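Local atomic coordinates of 2,5-dihydroxypyridine 5,6-dioxygenase (Pseudomonas putida KT2440, PDB entry 7CUP), a protein that catalyses the iron-dependent oxidative ring opening of 2,5-dihydroxypyridine between carbons 5 and 6 to N-formylmaleamate during aerobic nicotinate degradation. Residues Glu259-His265 and Lys312-His318. Sequence-based numbering, arbitrary orientation.
With FE (Fe (III) ion), chain G.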
loop_
_atom_site.group_PDB
_atom_site.type_symbol
_atom_site.label_atom_id
_atom_site.label_comp_id
_atom_site.label_asym_id
_atom_site.label_seq_id
_atom_site.Cartn_x
_atom_site.Cartn_y
_atom_site.Cartn_z
ATOM N N GLU A 259 6.216 30.340 32.815
ATOM C CA GLU A 259 5.303 29.261 33.294
ATOM C C GLU A 259 5.977 27.887 33.192
ATOM O O GLU A 259 5.636 27.020 34.008
ATOM C CB GLU A 259 4.016 29.266 32.486
ATOM C CG GLU A 259 3.132 30.457 32.781
ATOM C CD GLU A 259 1.740 30.310 32.187
ATOM O OE1 GLU A 259 0.840 31.073 32.605
ATOM O OE2 GLU A 259 1.549 29.408 31.323
ATOM N N VAL A 260 6.939 27.707 32.274
ATOM C CA VAL A 260 7.579 26.376 31.987
ATOM C C VAL A 260 8.172 25.811 33.293
ATOM O O VAL A 260 8.163 24.571 33.457
ATOM C CB VAL A 260 8.623 26.438 30.849
ATOM C CG1 VAL A 260 8.066 27.110 29.611
ATOM C CG2 VAL A 260 9.921 27.127 31.222
ATOM N N TYR A 261 8.613 26.676 34.224
ATOM C CA TYR A 261 9.367 26.275 35.445
ATOM C C TYR A 261 8.421 25.837 36.567
ATOM O O TYR A 261 8.892 25.417 37.634
ATOM C CB TYR A 261 10.324 27.394 35.880
ATOM C CG TYR A 261 11.298 27.771 34.802
ATOM C CD1 TYR A 261 12.303 26.891 34.429
ATOM C CD2 TYR A 261 11.169 28.960 34.100
ATOM C CE1 TYR A 261 13.181 27.204 33.409
ATOM C CE2 TYR A 261 12.024 29.283 33.055
ATOM C CZ TYR A 261 13.035 28.398 32.711
ATOM O OH TYR A 261 13.878 28.686 31.675
ATOM N N GLY A 262 7.115 25.883 36.348
ATOM C CA GLY A 262 6.162 25.500 37.404
ATOM C C GLY A 262 6.107 23.992 37.610
ATOM O O GLY A 262 6.002 23.260 36.617
ATOM N N ILE A 263 6.090 23.535 38.857
ATOM C CA ILE A 263 5.881 22.106 39.170
ATOM C C ILE A 263 4.401 21.783 38.997
ATOM O O ILE A 263 3.530 22.509 39.550
ATOM C CB ILE A 263 6.388 21.734 40.558
ATOM C CG1 ILE A 263 7.868 22.088 40.724
ATOM C CG2 ILE A 263 6.138 20.264 40.823
ATOM C CD1 ILE A 263 8.821 21.382 39.749
ATOM N N SER A 264 4.137 20.741 38.210
ATOM C CA SER A 264 2.781 20.225 37.912
ATOM C C SER A 264 2.552 18.975 38.759
ATOM O O SER A 264 2.546 19.084 39.983
ATOM C CB SER A 264 2.610 19.995 36.428
ATOM O OG SER A 264 2.208 21.209 35.805
ATOM N N HIS A 265 2.353 17.810 38.156
ATOM C CA HIS A 265 1.870 16.638 38.914
ATOM C C HIS A 265 3.054 15.980 39.617
ATOM O O HIS A 265 4.211 16.151 39.169
ATOM C CB HIS A 265 1.005 15.725 38.033
ATOM C CG HIS A 265 1.699 15.131 36.864
ATOM N ND1 HIS A 265 2.483 14.001 36.975
ATOM C CD2 HIS A 265 1.704 15.488 35.565
ATOM C CE1 HIS A 265 2.965 13.685 35.786
ATOM N NE2 HIS A 265 2.504 14.589 34.910
ATOM N N LYS A 312 -3.263 27.822 36.801
ATOM C CA LYS A 312 -3.135 29.080 36.010
ATOM C C LYS A 312 -2.339 28.855 34.719
ATOM O O LYS A 312 -2.544 29.592 33.752
ATOM C CB LYS A 312 -2.466 30.162 36.865
ATOM C CG LYS A 312 -3.181 30.425 38.186
ATOM C CD LYS A 312 -2.276 30.873 39.305
ATOM C CE LYS A 312 -1.824 32.310 39.172
ATOM N NZ LYS A 312 -1.336 32.831 40.473
ATOM N N ARG A 313 -1.485 27.845 34.682
ATOM C CA ARG A 313 -0.450 27.714 33.624
ATOM C C ARG A 313 -1.005 26.953 32.406
ATOM O O ARG A 313 -1.449 25.809 32.576
ATOM C CB ARG A 313 0.765 27.060 34.276
ATOM C CG ARG A 313 1.309 27.848 35.464
ATOM C CD ARG A 313 2.752 27.453 35.711
ATOM N NE ARG A 313 2.772 26.034 36.010
ATOM C CZ ARG A 313 2.453 25.507 37.188
ATOM N NH1 ARG A 313 2.125 26.283 38.213
ATOM N NH2 ARG A 313 2.484 24.196 37.353
ATOM N N LYS A 314 -0.963 27.550 31.209
ATOM C CA LYS A 314 -1.326 26.836 29.951
ATOM C C LYS A 314 -0.115 26.717 29.006
ATOM O O LYS A 314 -0.326 26.446 27.814
ATOM C CB LYS A 314 -2.504 27.533 29.269
ATOM C CG LYS A 314 -2.207 28.906 28.674
ATOM C CD LYS A 314 -3.056 29.258 27.448
ATOM C CE LYS A 314 -4.512 28.830 27.540
ATOM N NZ LYS A 314 -5.136 29.224 28.831
ATOM N N THR A 315 1.104 26.905 29.509
ATOM C CA THR A 315 2.361 26.903 28.708
ATOM C C THR A 315 2.498 25.551 28.007
ATOM O O THR A 315 2.105 24.530 28.558
ATOM C CB THR A 315 3.580 27.211 29.588
ATOM O OG1 THR A 315 4.718 27.384 28.748
ATOM C CG2 THR A 315 3.866 26.123 30.595
ATOM N N PRO A 316 2.964 25.504 26.743
ATOM C CA PRO A 316 3.082 24.237 26.020
ATOM C C PRO A 316 4.242 23.354 26.495
ATOM O O PRO A 316 4.186 22.162 26.283
ATOM C CB PRO A 316 3.361 24.683 24.584
ATOM C CG PRO A 316 4.048 26.013 24.738
ATOM C CD PRO A 316 3.369 26.653 25.924
ATOM N N CYS A 317 5.277 23.945 27.094
ATOM C CA CYS A 317 6.490 23.192 27.508
ATOM C C CYS A 317 6.161 22.232 28.661
ATOM O O CYS A 317 5.813 22.692 29.748
ATOM C CB CYS A 317 7.600 24.148 27.899
ATOM S SG CYS A 317 9.141 23.307 28.325
ATOM N N HIS A 318 6.316 20.927 28.434
ATOM C CA HIS A 318 5.934 19.868 29.393
ATOM C C HIS A 318 7.064 18.841 29.550
ATOM O O HIS A 318 7.469 18.216 28.535
ATOM C CB HIS A 318 4.639 19.227 28.908
ATOM C CG HIS A 318 4.293 18.018 29.695
ATOM N ND1 HIS A 318 4.338 16.757 29.157
ATOM C CD2 HIS A 318 3.973 17.882 30.992
ATOM C CE1 HIS A 318 4.034 15.878 30.080
ATOM N NE2 HIS A 318 3.798 16.545 31.206
HETATM FE FE FE G . 3.305 15.716 33.179
HETATM O O HOH W 1 7.890 22.728 31.344
HETATM O O HOH W 2 1.777 17.488 32.962
HETATM O O HOH W 3 2.209 14.068 31.979
#
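Arg-313 NH2 is shared by two acceptors on 259-265, both bonds weak and bent: the carbonyl oxygen Ile-263 O at 3.0 Å (127° at the hydrogen) and, near the guanidinium plane, the hydroxyl Ser-264 OG at 3.4 Å, which also hydrogen-bonds Pro-305 O. The CA of Gly-262 lies over the centre of one guanidinium face, where a side chain would collide with the arginine, while Arg-313 NE bonds to Gly-304 O. The bend at chi3 (-61°) carries NH2 back to Ile-263 O. With an alanine at Arg-313, Ile-263 O and Gly-304 O would probably lose these donors and a gap would open beside Gly-262. Glu-259 runs past the arginine stem in the opposite direction, its extended chain bringing OE2 to 3.1 Å from Lys-314 N, again a weak bond. Farther along, Val-260 CG1 presses on Cys-317 CB at a tight 3.5 Å, and water 1 bridges the two backbones, donating to Val-260 O and Cys-317 O. Both segments then converge on the iron, bound by His-265 NE2 and His-318 NE2 at 2.2 Å each; His-318 ND1 bonds to Thr-73 O, which helps fix the ring's rotation. Asp-320, Ser-302 and two waters complete six ligands; the histidines and Asp-320 form the two-histidine, one-carboxylate triad of many mononuclear non-heme iron dioxygenases.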